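Local structure of aspartate aminotransferase, cytoplasmic (Schizosaccharomyces pombe 972h-, 6JPK) at the interface of chains A and B. The protein catalyses the reversible, pyridoxal 5'-phosphate-dependent transfer of the amino group between L-aspartate and 2-oxoglutarate, giving oxaloacetate and L-glutamate, and works as a homodimer. Sequence-based numbering; all coordinates share one arbitrary frame. Chains: chain A/B, Aspartate aminotransferase, cytoplasmic.

The interface of chains A and B. Residues chain A 6, 9; chain B 118, 122-123, 269, 276, 279-280, 283.
The rings of A:Phe6 and B:Phe118 meet edge to face, their planes 56° apart: the rim of B:Phe118 points at one face of A:Phe6, with B:Phe118 CE1 3.7 Å from A:Phe6 CE1. With A:Ile9, A:Phe6 seats the N-terminal arm of chain A in an apolar groove of chain B, a worked example of an arm that reaches over to fasten onto the partner subunit, adding to the homodimer interface. A:Phe6 CD2 lies against the B:Tyr269 phenol, 3.6 Å from its OH, while CE1 and CZ reach B:Tyr123 CB and CE1 nears the backbone O of B:Phe122. B:Thr276 sets its methyl CG2 against the A:Phe6 methylene CB (3.9 Å) and the backbone carbonyl beside it.

A:Ile9 fills the neighbouring notch. Its CG1 stands anti to the carbonyl carbon (chi1 -66°) and the chain runs on extended, driving CD1 tip to tip into B:Phe118 at CZ (3.5 Å). The same CD1 sits over the rim of B:Phe122, 3.7 Å from B:Phe122 CD2, the two side chains crossing at about a right angle. The other branch, CG2, slides past B:Gln283 CG. Aliphatic carbons of B:Lys279 pass beside the A:Ile9 carbonyl. Packing, not polar bonding, carries this patch. An alanine in place of A:Phe6 would probably leave B:Phe118, B:Tyr269 and B:Tyr123 without the ring they pack on, opening a gap there and weakening the arm's hold.

Behind this first shell, B:Phe118 is clamped within its own chain, B:Phe122 CB over one face and B:Val280 CG1 over the other, which should hold its ring edge toward chain A. The groove lies between helices 107-127 and 274-289 of chain B, with strand 264-270 supplying B:Tyr269; A:Phe6 opens the 3-10 helix 6-8 and A:Ile9 follows it, and the two-fold repeats the clasp with chains exchanged.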
# COMPACT_ATOMS: atom_id res chain seq x y z
N PHE A 6 15.19 -21.64 -4.71
CA PHE A 6 13.77 -21.27 -4.72
C PHE A 6 12.89 -22.36 -5.33
O PHE A 6 11.68 -22.34 -5.10
CB PHE A 6 13.56 -19.95 -5.46
CG PHE A 6 14.21 -18.77 -4.77
CD1 PHE A 6 14.18 -18.65 -3.39
CD2 PHE A 6 14.87 -17.79 -5.50
CE1 PHE A 6 14.78 -17.58 -2.75
CE2 PHE A 6 15.49 -16.71 -4.86
CZ PHE A 6 15.44 -16.60 -3.49
N ILE A 9 10.86 -24.40 -2.70
CA ILE A 9 9.65 -23.86 -2.09
C ILE A 9 8.45 -24.74 -2.44
O ILE A 9 8.34 -25.27 -3.55
CB ILE A 9 9.44 -22.41 -2.56
CG1 ILE A 9 10.57 -21.52 -2.04
CG2 ILE A 9 8.07 -21.89 -2.16
CD1 ILE A 9 10.50 -20.09 -2.56
N PHE B 118 10.24 -11.50 0.98
CA PHE B 118 10.37 -12.83 0.38
C PHE B 118 11.79 -13.37 0.55
O PHE B 118 11.99 -14.54 0.90
CB PHE B 118 9.99 -12.81 -1.11
CG PHE B 118 10.24 -14.13 -1.79
CD1 PHE B 118 11.45 -14.40 -2.40
CD2 PHE B 118 9.29 -15.14 -1.73
CE1 PHE B 118 11.70 -15.62 -2.98
CE2 PHE B 118 9.53 -16.37 -2.31
CZ PHE B 118 10.74 -16.61 -2.93
N PHE B 122 12.69 -16.82 2.46
CA PHE B 122 13.01 -17.99 1.67
C PHE B 122 14.47 -18.06 1.24
O PHE B 122 14.86 -19.01 0.56
CB PHE B 122 12.09 -18.05 0.45
CG PHE B 122 10.66 -18.27 0.84
CD1 PHE B 122 9.80 -17.21 1.00
CD2 PHE B 122 10.19 -19.56 1.09
CE1 PHE B 122 8.49 -17.41 1.38
CE2 PHE B 122 8.88 -19.78 1.46
CZ PHE B 122 8.03 -18.70 1.61
N TYR B 123 15.29 -17.08 1.62
CA TYR B 123 16.70 -17.16 1.30
C TYR B 123 17.55 -16.90 2.54
O TYR B 123 18.42 -17.72 2.88
CB TYR B 123 17.07 -16.18 0.18
CG TYR B 123 18.50 -16.32 -0.29
CD1 TYR B 123 18.90 -17.41 -1.06
CD2 TYR B 123 19.45 -15.35 0.03
CE1 TYR B 123 20.22 -17.54 -1.50
CE2 TYR B 123 20.77 -15.47 -0.41
CZ TYR B 123 21.14 -16.56 -1.16
OH TYR B 123 22.45 -16.68 -1.59
N TYR B 269 10.22 -11.13 -10.09
CA TYR B 269 11.19 -12.20 -9.92
C TYR B 269 11.34 -12.88 -11.27
O TYR B 269 10.35 -13.39 -11.82
CB TYR B 269 10.77 -13.19 -8.84
CG TYR B 269 11.56 -14.47 -8.86
CD1 TYR B 269 12.89 -14.49 -8.47
CD2 TYR B 269 10.98 -15.66 -9.28
CE1 TYR B 269 13.62 -15.67 -8.50
CE2 TYR B 269 11.70 -16.84 -9.31
CZ TYR B 269 13.02 -16.84 -8.92
OH TYR B 269 13.75 -18.02 -8.96
N THR B 276 9.10 -22.64 -10.94
CA THR B 276 9.57 -21.84 -9.81
C THR B 276 8.92 -20.47 -9.81
O THR B 276 8.59 -19.93 -8.74
CB THR B 276 11.08 -21.73 -9.86
OG1 THR B 276 11.62 -23.06 -9.90
CG2 THR B 276 11.62 -21.01 -8.62
N LYS B 279 5.80 -20.98 -8.02
CA LYS B 279 6.01 -21.18 -6.59
C LYS B 279 6.27 -19.85 -5.89
O LYS B 279 5.69 -19.56 -4.84
CB LYS B 279 7.17 -22.14 -6.34
CG LYS B 279 6.86 -23.59 -6.63
CD LYS B 279 8.13 -24.43 -6.61
CE LYS B 279 7.84 -25.89 -6.94
NZ LYS B 279 9.10 -26.68 -7.05
N VAL B 280 7.16 -19.04 -6.47
CA VAL B 280 7.52 -17.77 -5.85
C VAL B 280 6.30 -16.86 -5.82
O VAL B 280 5.98 -16.26 -4.80
CB VAL B 280 8.71 -17.13 -6.58
CG1 VAL B 280 8.97 -15.72 -6.06
CG2 VAL B 280 9.96 -17.99 -6.42
N GLN B 283 3.89 -17.46 -3.05
CA GLN B 283 4.37 -16.98 -1.76
C GLN B 283 4.34 -15.46 -1.69
O GLN B 283 4.08 -14.90 -0.62
CB GLN B 283 5.78 -17.51 -1.48
CG GLN B 283 5.87 -19.03 -1.32
CD GLN B 283 5.00 -19.56 -0.17
OE1 GLN B 283 4.68 -18.84 0.76
NE2 GLN B 283 4.61 -20.81 -0.27